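Local coordinates for uncharacterized protein YPL067C (Saccharomyces cerevisiae, PDB 5KCI) that is of unknown function but belongs to the DUF3605 family and has been associated with the terms histidine triad and amyloid toxicity, at residues W19-A32 against G147-Q159. Residues are numbered along the deposited sequence; the frame is centred on the assembly and turned at random.
With SO4 (sulfate ion), chain D.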
ATOM      1  N   TRP A  19      14.325   7.255   6.363  1.00 34.25           N
ATOM      2  CA  TRP A  19      13.502   7.635   5.218  1.00 30.58           C
ATOM      3  C   TRP A  19      14.333   7.740   3.942  1.00 31.68           C
ATOM      4  O   TRP A  19      13.934   7.236   2.888  1.00 35.17           O
ATOM      5  CB  TRP A  19      12.792   8.960   5.504  1.00 32.89           C
ATOM      6  CG  TRP A  19      11.805   9.312   4.418  1.00 27.04           C
ATOM      7  CD1 TRP A  19      11.896  10.331   3.523  1.00 32.07           C
ATOM      8  CD2 TRP A  19      10.613   8.599   4.090  1.00 25.90           C
ATOM      9  NE1 TRP A  19      10.824  10.293   2.656  1.00 29.43           N
ATOM     10  CE2 TRP A  19      10.014   9.256   3.006  1.00 27.48           C
ATOM     11  CE3 TRP A  19       9.976   7.481   4.629  1.00 25.94           C
ATOM     12  CZ2 TRP A  19       8.830   8.824   2.443  1.00 26.81           C
ATOM     13  CZ3 TRP A  19       8.805   7.060   4.066  1.00 24.24           C
ATOM     14  CH2 TRP A  19       8.243   7.721   2.980  1.00 28.15           C
ATOM     15  N   GLU A  20      15.508   8.393   4.026  1.00 33.98           N
ATOM     16  CA  GLU A  20      16.348   8.545   2.840  1.00 47.32           C
ATOM     17  C   GLU A  20      16.817   7.186   2.314  1.00 28.52           C
ATOM     18  O   GLU A  20      16.935   6.982   1.098  1.00 35.40           O
ATOM     19  CB  GLU A  20      17.541   9.445   3.155  1.00 88.46           C
ATOM     20  CG  GLU A  20      17.754  10.561   2.139  1.00114.13           C
ATOM     21  CD  GLU A  20      18.907  11.479   2.501  1.00132.81           C
ATOM     22  OE1 GLU A  20      19.306  11.504   3.684  1.00149.70           O
ATOM     23  OE2 GLU A  20      19.417  12.177   1.599  1.00129.43           O
ATOM     24  N   GLN A  21      17.093   6.253   3.216  1.00 30.34           N
ATOM     25  CA  GLN A  21      17.448   4.903   2.800  1.00 36.73           C
ATOM     26  C   GLN A  21      16.276   4.211   2.113  1.00 32.28           C
ATOM     27  O   GLN A  21      16.465   3.530   1.098  1.00 29.30           O
ATOM     28  CB  GLN A  21      17.922   4.106   4.009  1.00 39.36           C
ATOM     29  CG  GLN A  21      19.183   4.685   4.623  1.00 53.73           C
ATOM     30  CD  GLN A  21      19.642   3.903   5.840  1.00 59.75           C
ATOM     31  OE1 GLN A  21      18.878   3.696   6.783  1.00 53.42           O
ATOM     32  NE2 GLN A  21      20.894   3.453   5.817  1.00 62.68           N
ATOM     33  N   ILE A  22      15.073   4.344   2.678  1.00 27.22           N
ATOM     34  CA  ILE A  22      13.863   3.803   2.058  1.00 30.00           C
ATOM     35  C   ILE A  22      13.716   4.329   0.639  1.00 32.14           C
ATOM     36  O   ILE A  22      13.469   3.566  -0.301  1.00 28.11           O
ATOM     37  CB  ILE A  22      12.630   4.129   2.920  1.00 35.58           C
ATOM     38  CG1 ILE A  22      12.757   3.429   4.270  1.00 36.89           C
ATOM     39  CG2 ILE A  22      11.344   3.654   2.245  1.00 38.94           C
ATOM     40  CD1 ILE A  22      11.746   3.860   5.314  1.00 36.12           C
ATOM     41  N   LYS A  23      13.894   5.639   0.453  1.00 28.45           N
ATOM     42  CA  LYS A  23      13.753   6.198  -0.885  1.00 44.22           C
ATOM     43  C   LYS A  23      14.814   5.631  -1.825  1.00 29.70           C
ATOM     44  O   LYS A  23      14.515   5.307  -2.986  1.00 30.74           O
ATOM     45  CB  LYS A  23      13.815   7.726  -0.828  1.00 85.49           C
ATOM     46  CG  LYS A  23      12.592   8.353  -0.163  1.00123.82           C
ATOM     47  CD  LYS A  23      12.447   9.839  -0.475  1.00158.35           C
ATOM     48  CE  LYS A  23      11.468  10.103  -1.617  1.00187.51           C
ATOM     49  NZ  LYS A  23      10.101   9.554  -1.373  1.00202.67           N
ATOM     50  N   GLU A  24      16.042   5.470  -1.340  1.00 35.08           N
ATOM     51  CA  GLU A  24      17.095   4.947  -2.205  1.00 43.00           C
ATOM     52  C   GLU A  24      16.809   3.503  -2.599  1.00 36.45           C
ATOM     53  O   GLU A  24      16.997   3.118  -3.760  1.00 38.26           O
ATOM     54  CB  GLU A  24      18.452   5.050  -1.505  1.00 72.32           C
ATOM     55  CG  GLU A  24      18.984   6.471  -1.372  1.00 89.89           C
ATOM     56  CD  GLU A  24      20.182   6.569  -0.431  1.00 99.80           C
ATOM     57  OE1 GLU A  24      20.755   5.516  -0.072  1.00 98.70           O
ATOM     58  OE2 GLU A  24      20.542   7.703  -0.043  1.00 97.51           O
ATOM     59  N   ILE A  25      16.353   2.692  -1.644  1.00 28.26           N
ATOM     60  CA  ILE A  25      15.992   1.302  -1.934  1.00 33.21           C
ATOM     61  C   ILE A  25      14.853   1.230  -2.944  1.00 33.78           C
ATOM     62  O   ILE A  25      14.882   0.411  -3.876  1.00 30.66           O
ATOM     63  CB  ILE A  25      15.646   0.579  -0.620  1.00 31.12           C
ATOM     64  CG1 ILE A  25      16.908   0.435   0.238  1.00 33.86           C
ATOM     65  CG2 ILE A  25      15.020  -0.809  -0.887  1.00 30.17           C
ATOM     66  CD1 ILE A  25      16.649   0.021   1.683  1.00 36.51           C
ATOM     67  N   ILE A  26      13.820   2.062  -2.775  1.00 27.53           N
ATOM     68  CA  ILE A  26      12.693   2.013  -3.701  1.00 31.83           C
ATOM     69  C   ILE A  26      13.150   2.422  -5.098  1.00 28.46           C
ATOM     70  O   ILE A  26      12.766   1.808  -6.111  1.00 26.85           O
ATOM     71  CB  ILE A  26      11.547   2.901  -3.182  1.00 25.90           C
ATOM     72  CG1 ILE A  26      10.873   2.247  -1.975  1.00 23.19           C
ATOM     73  CG2 ILE A  26      10.510   3.158  -4.262  1.00 28.71           C
ATOM     74  CD1 ILE A  26       9.876   3.184  -1.248  1.00 27.64           C
ATOM     75  N   GLU A  27      13.996   3.447  -5.161  1.00 32.38           N
ATOM     76  CA  GLU A  27      14.535   3.940  -6.421  1.00 41.63           C
ATOM     77  C   GLU A  27      15.395   2.891  -7.113  1.00 33.35           C
ATOM     78  O   GLU A  27      15.341   2.747  -8.337  1.00 32.67           O
ATOM     79  CB  GLU A  27      15.357   5.204  -6.150  1.00 58.83           C
ATOM     80  CG  GLU A  27      16.111   5.770  -7.339  1.00 71.44           C
ATOM     81  CD  GLU A  27      15.205   6.398  -8.374  1.00 80.70           C
ATOM     82  OE1 GLU A  27      13.981   6.488  -8.133  1.00 76.21           O
ATOM     83  OE2 GLU A  27      15.721   6.806  -9.437  1.00 86.42           O
ATOM     84  N   SER A  28      16.233   2.189  -6.360  1.00 34.64           N
ATOM     85  CA  SER A  28      17.075   1.162  -6.962  1.00 38.99           C
ATOM     86  C   SER A  28      16.298  -0.097  -7.300  1.00 35.49           C
ATOM     87  O   SER A  28      16.806  -0.938  -8.055  1.00 33.07           O
ATOM     88  CB  SER A  28      18.234   0.820  -6.019  1.00 39.88           C
ATOM     89  OG  SER A  28      17.763   0.202  -4.839  1.00 35.42           O
ATOM     90  N   GLY A  29      15.081  -0.243  -6.785  1.00 30.04           N
ATOM     91  CA  GLY A  29      14.305  -1.452  -7.012  1.00 29.91           C
ATOM     92  C   GLY A  29      14.759  -2.630  -6.183  1.00 29.27           C
ATOM     93  O   GLY A  29      14.303  -3.757  -6.427  1.00 28.88           O
ATOM     94  N   GLU A  30      15.629  -2.404  -5.189  1.00 27.91           N
ATOM     95  CA  GLU A  30      16.121  -3.488  -4.331  1.00 30.46           C
ATOM     96  C   GLU A  30      15.145  -3.732  -3.179  1.00 35.47           C
ATOM     97  O   GLU A  30      15.488  -3.670  -1.985  1.00 32.08           O
ATOM     98  CB  GLU A  30      17.529  -3.163  -3.832  1.00 36.81           C
ATOM     99  CG  GLU A  30      18.538  -3.060  -4.954  1.00 43.04           C
ATOM    100  CD  GLU A  30      19.899  -2.574  -4.499  1.00 54.87           C
ATOM    101  OE1 GLU A  30      20.116  -2.457  -3.273  1.00 47.25           O
ATOM    102  OE2 GLU A  30      20.743  -2.299  -5.378  1.00 55.49           O
ATOM    103  N   LEU A  31      13.902  -4.024  -3.569  1.00 33.09           N
ATOM    104  CA  LEU A  31      12.803  -4.074  -2.610  1.00 35.92           C
ATOM    105  C   LEU A  31      12.940  -5.204  -1.598  1.00 32.60           C
ATOM    106  O   LEU A  31      12.380  -5.106  -0.501  1.00 32.78           O
ATOM    107  CB  LEU A  31      11.470  -4.218  -3.346  1.00 26.53           C
ATOM    108  CG  LEU A  31      11.051  -3.143  -4.331  1.00 34.20           C
ATOM    109  CD1 LEU A  31       9.666  -3.460  -4.897  1.00 46.82           C
ATOM    110  CD2 LEU A  31      11.057  -1.747  -3.707  1.00 31.86           C
ATOM    111  N   ALA A  32      13.676  -6.269  -1.922  1.00 29.03           N
ATOM    112  CA  ALA A  32      13.804  -7.369  -0.971  1.00 35.65           C
ATOM    113  C   ALA A  32      14.499  -6.909   0.301  1.00 41.07           C
ATOM    114  O   ALA A  32      14.272  -7.477   1.376  1.00 42.52           O
ATOM    115  CB  ALA A  32      14.575  -8.527  -1.591  1.00 35.62           C
ATOM    116  N   GLY A 147       7.947  15.473   0.508  1.00 32.89           N
ATOM    117  CA  GLY A 147       8.617  14.280   0.029  1.00 29.84           C
ATOM    118  C   GLY A 147       8.478  13.087   0.957  1.00 25.64           C
ATOM    119  O   GLY A 147       9.322  12.190   0.948  1.00 28.37           O
ATOM    120  N   HIS A 148       7.413  13.049   1.750  1.00 22.65           N
ATOM    121  CA  HIS A 148       7.263  12.081   2.822  1.00 20.47           C
ATOM    122  C   HIS A 148       6.167  11.070   2.520  1.00 22.00           C
ATOM    123  O   HIS A 148       5.574  10.479   3.427  1.00 24.89           O
ATOM    124  CB  HIS A 148       6.999  12.815   4.137  1.00 23.76           C
ATOM    125  CG  HIS A 148       8.228  13.453   4.683  1.00 24.48           C
ATOM    126  ND1 HIS A 148       8.227  14.287   5.789  1.00 25.22           N
ATOM    127  CD2 HIS A 148       9.515  13.365   4.275  1.00 31.12           C
ATOM    128  CE1 HIS A 148       9.466  14.684   6.029  1.00 28.65           C
ATOM    129  NE2 HIS A 148      10.266  14.138   5.129  1.00 33.80           N
ATOM    130  N   VAL A 149       5.917  10.858   1.232  1.00 22.31           N
ATOM    131  CA  VAL A 149       5.090   9.760   0.765  1.00 21.35           C
ATOM    132  C   VAL A 149       5.931   8.928  -0.191  1.00 20.71           C
ATOM    133  O   VAL A 149       6.539   9.475  -1.119  1.00 26.41           O
ATOM    134  CB  VAL A 149       3.831  10.257   0.036  1.00 22.44           C
ATOM    135  CG1 VAL A 149       2.942   9.046  -0.374  1.00 26.53           C
ATOM    136  CG2 VAL A 149       3.048  11.222   0.896  1.00 23.03           C
ATOM    137  N   ALA A 150       5.934   7.610   0.003  1.00 22.33           N
ATOM    138  CA  ALA A 150       6.595   6.726  -0.945  1.00 25.64           C
ATOM    139  C   ALA A 150       5.734   5.495  -1.134  1.00 24.84           C
ATOM    140  O   ALA A 150       4.868   5.194  -0.317  1.00 23.51           O
ATOM    141  CB  ALA A 150       7.992   6.298  -0.463  1.00 29.45           C
ATOM    142  N   TRP A 151       6.010   4.751  -2.201  1.00 24.20           N
ATOM    143  CA  TRP A 151       5.223   3.551  -2.425  1.00 24.33           C
ATOM    144  C   TRP A 151       6.039   2.561  -3.238  1.00 22.37           C
ATOM    145  O   TRP A 151       6.970   2.936  -3.957  1.00 25.34           O
ATOM    146  CB  TRP A 151       3.887   3.853  -3.130  1.00 27.15           C
ATOM    147  CG  TRP A 151       4.000   4.338  -4.541  1.00 22.93           C
ATOM    148  CD1 TRP A 151       4.114   5.639  -4.963  1.00 26.00           C
ATOM    149  CD2 TRP A 151       3.987   3.531  -5.742  1.00 20.59           C
ATOM    150  NE1 TRP A 151       4.185   5.686  -6.337  1.00 27.75           N
ATOM    151  CE2 TRP A 151       4.105   4.412  -6.836  1.00 29.95           C
ATOM    152  CE3 TRP A 151       3.897   2.161  -5.982  1.00 28.03           C
ATOM    153  CZ2 TRP A 151       4.129   3.967  -8.175  1.00 31.16           C
ATOM    154  CZ3 TRP A 151       3.922   1.712  -7.327  1.00 34.05           C
ATOM    155  CH2 TRP A 151       4.037   2.617  -8.391  1.00 33.29           C
ATOM    156  N   PHE A 152       5.685   1.282  -3.078  1.00 22.73           N
ATOM    157  CA  PHE A 152       6.284   0.241  -3.889  1.00 22.25           C
ATOM    158  C   PHE A 152       5.320  -0.920  -3.985  1.00 24.20           C
ATOM    159  O   PHE A 152       4.447  -1.114  -3.140  1.00 27.15           O
ATOM    160  CB  PHE A 152       7.607  -0.276  -3.329  1.00 21.39           C
ATOM    161  CG  PHE A 152       7.506  -0.831  -1.932  1.00 26.90           C
ATOM    162  CD1 PHE A 152       7.539   0.008  -0.810  1.00 27.07           C
ATOM    163  CD2 PHE A 152       7.432  -2.192  -1.724  1.00 27.87           C
ATOM    164  CE1 PHE A 152       7.447  -0.519   0.453  1.00 23.05           C
ATOM    165  CE2 PHE A 152       7.338  -2.727  -0.455  1.00 29.32           C
ATOM    166  CZ  PHE A 152       7.356  -1.904   0.640  1.00 30.05           C
ATOM    167  N   VAL A 153       5.534  -1.720  -5.022  1.00 25.38           N
ATOM    168  CA  VAL A 153       4.784  -2.941  -5.213  1.00 22.07           C
ATOM    169  C   VAL A 153       5.789  -4.085  -5.224  1.00 22.55           C
ATOM    170  O   VAL A 153       6.717  -4.086  -6.039  1.00 28.17           O
ATOM    171  CB  VAL A 153       3.987  -2.912  -6.528  1.00 25.27           C
ATOM    172  CG1 VAL A 153       3.365  -4.254  -6.775  1.00 30.97           C
ATOM    173  CG2 VAL A 153       2.917  -1.821  -6.442  1.00 25.10           C
ATOM    174  N   ASN A 154       5.599  -5.047  -4.338  1.00 22.58           N
ATOM    175  CA  ASN A 154       6.508  -6.174  -4.263  1.00 26.46           C
ATOM    176  C   ASN A 154       6.446  -7.007  -5.539  1.00 28.59           C
ATOM    177  O   ASN A 154       5.379  -7.213  -6.126  1.00 29.57           O
ATOM    178  CB  ASN A 154       6.183  -7.048  -3.069  1.00 27.86           C
ATOM    179  CG  ASN A 154       6.885  -6.581  -1.796  1.00 27.83           C
ATOM    180  OD1 ASN A 154       7.901  -5.900  -1.859  1.00 26.37           O
ATOM    181  ND2 ASN A 154       6.387  -7.011  -0.667  1.00 31.94           N
ATOM    182  N   TYR A 155       7.613  -7.441  -5.978  1.00 25.49           N
ATOM    183  CA  TYR A 155       7.727  -8.265  -7.183  1.00 26.83           C
ATOM    184  C   TYR A 155       7.056  -9.607  -6.967  1.00 27.35           C
ATOM    185  O   TYR A 155       6.828 -10.036  -5.832  1.00 28.12           O
ATOM    186  CB  TYR A 155       9.188  -8.511  -7.538  1.00 29.99           C
ATOM    187  CG  TYR A 155      10.021  -7.250  -7.686  1.00 28.40           C
ATOM    188  CD1 TYR A 155       9.834  -6.410  -8.744  1.00 27.92           C
ATOM    189  CD2 TYR A 155      11.035  -6.939  -6.766  1.00 30.45           C
ATOM    190  CE1 TYR A 155      10.588  -5.272  -8.928  1.00 32.98           C
ATOM    191  CE2 TYR A 155      11.800  -5.796  -6.938  1.00 27.56           C
ATOM    192  CZ  TYR A 155      11.571  -4.960  -8.022  1.00 33.59           C
ATOM    193  OH  TYR A 155      12.301  -3.816  -8.246  1.00 33.70           O
ATOM    194  N   PRO A 156       6.803 -10.346  -8.055  1.00 29.00           N
ATOM    195  CA  PRO A 156       6.231 -11.692  -7.903  1.00 36.01           C
ATOM    196  C   PRO A 156       6.991 -12.606  -6.955  1.00 33.56           C
ATOM    197  O   PRO A 156       6.359 -13.344  -6.185  1.00 36.51           O
ATOM    198  CB  PRO A 156       6.247 -12.226  -9.341  1.00 35.39           C
ATOM    199  CG  PRO A 156       6.018 -10.989 -10.186  1.00 33.22           C
ATOM    200  CD  PRO A 156       6.803  -9.879  -9.449  1.00 29.29           C
ATOM    201  N   GLU A 157       8.326 -12.601  -6.976  1.00 30.81           N
ATOM    202  CA  GLU A 157       9.045 -13.532  -6.116  1.00 31.16           C
ATOM    203  C   GLU A 157       9.008 -13.115  -4.649  1.00 38.59           C
ATOM    204  O   GLU A 157       9.478 -13.880  -3.801  1.00 37.71           O
ATOM    205  CB  GLU A 157      10.510 -13.689  -6.559  1.00 33.88           C
ATOM    206  CG  GLU A 157      11.366 -12.426  -6.423  1.00 31.87           C
ATOM    207  CD  GLU A 157      11.195 -11.425  -7.536  1.00 31.61           C
ATOM    208  OE1 GLU A 157      10.401 -11.678  -8.476  1.00 31.97           O
ATOM    209  OE2 GLU A 157      11.877 -10.375  -7.475  1.00 31.21           O
ATOM    210  N   LEU A 158       8.449 -11.948  -4.340  1.00 34.36           N
ATOM    211  CA  LEU A 158       8.380 -11.436  -2.974  1.00 40.93           C
ATOM    212  C   LEU A 158       6.968 -11.327  -2.419  1.00 41.98           C
ATOM    213  O   LEU A 158       6.822 -11.105  -1.218  1.00 41.39           O
ATOM    214  CB  LEU A 158       9.004 -10.035  -2.890  1.00 33.66           C
ATOM    215  CG  LEU A 158      10.463  -9.805  -3.252  1.00 36.78           C
ATOM    216  CD1 LEU A 158      10.754  -8.282  -3.175  1.00 39.22           C
ATOM    217  CD2 LEU A 158      11.376 -10.624  -2.337  1.00 38.97           C
ATOM    218  N   GLN A 159       5.933 -11.439  -3.242  1.00 32.27           N
ATOM    219  CA  GLN A 159       4.602 -11.018  -2.836  1.00 36.02           C
ATOM    220  C   GLN A 159       3.791 -12.204  -2.331  1.00 42.96           C
ATOM    221  O   GLN A 159       4.106 -13.367  -2.590  1.00 43.53           O
ATOM    222  CB  GLN A 159       3.861 -10.342  -3.998  1.00 38.82           C
ATOM    223  CG  GLN A 159       3.535 -11.299  -5.131  1.00 50.82           C
ATOM    224  CD  GLN A 159       2.680 -10.688  -6.233  1.00 49.58           C
ATOM    225  OE1 GLN A 159       2.022  -9.650  -6.052  1.00 39.43           O
ATOM    226  NE2 GLN A 159       2.683 -11.347  -7.395  1.00 37.81           N
TER
HETATM  227  S   SO4 D 203       3.165  -8.523  -0.125  1.00 42.29           S
HETATM  228  O1  SO4 D 203       2.110  -9.474  -0.546  1.00 43.09           O
HETATM  229  O2  SO4 D 203       3.322  -7.392  -1.022  1.00 39.52           O
HETATM  230  O3  SO4 D 203       2.838  -7.989   1.215  1.00 51.00           O
HETATM  231  O4  SO4 D 203       4.440  -9.226  -0.047  1.00 48.63           O
HETATM  232  O   HOH W   1       9.755  -5.836   0.137  1.00 31.54           O
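W19, at the start of helix 19-28, meets G147, H148 and A150 where the helix lies on strand 149-152, an edge strand of an antiparallel four-stranded sheet. This is helix-on-sheet packing, with the two segments running in roughly the same direction at 37°. The helix offers W19 and I26, and the strand answers with A150 and F152. The indole of W19 reaches the strand because its CG stands anti to the backbone N (chi1 -173°). W19 NE1 donates to G147 O at 3.0 Å, a bent bond of 146° in which the donor is tilted from the carbonyl plane, while W19 CH2 rests 3.7 Å from A150 CB. H148 turns the edge of its imidazole to the five-membered ring of W19, and F172 of the neighbouring strand 165-172 stacks on W19. With W19 cut back to an alanine, G147 O would probably lose its indole donor, and a gap would be likely to open beside A150 and the edge of H148. Farther along, I26 CD1 settles 3.7 Å from A150 CB and also touches F152 CD1, the side chains of I26 and F152 crossing at about a right angle. L31, beyond the helix end, continues the tight row, its CD2 lying 3.8 Å from F152 CB.

The margins are looser. K23 bends at chi3 and chi4 to bring NZ toward the strand, 3.6 Å from V149 O, no closer, and this side chain is poorly ordered. At the far end exposed A32 leans on L158 with CB 3.9 Å from CD2, and a water joins L31 O to N154 OD1. Beside it, L31 CD1 sits over one face of the Y155 ring in a CH-pi contact. G29, with positive phi, ends the helix in a Schellman motif, and its O accepts Y155 OH at 2.7 Å, in the carbonyl plane and on a lone pair.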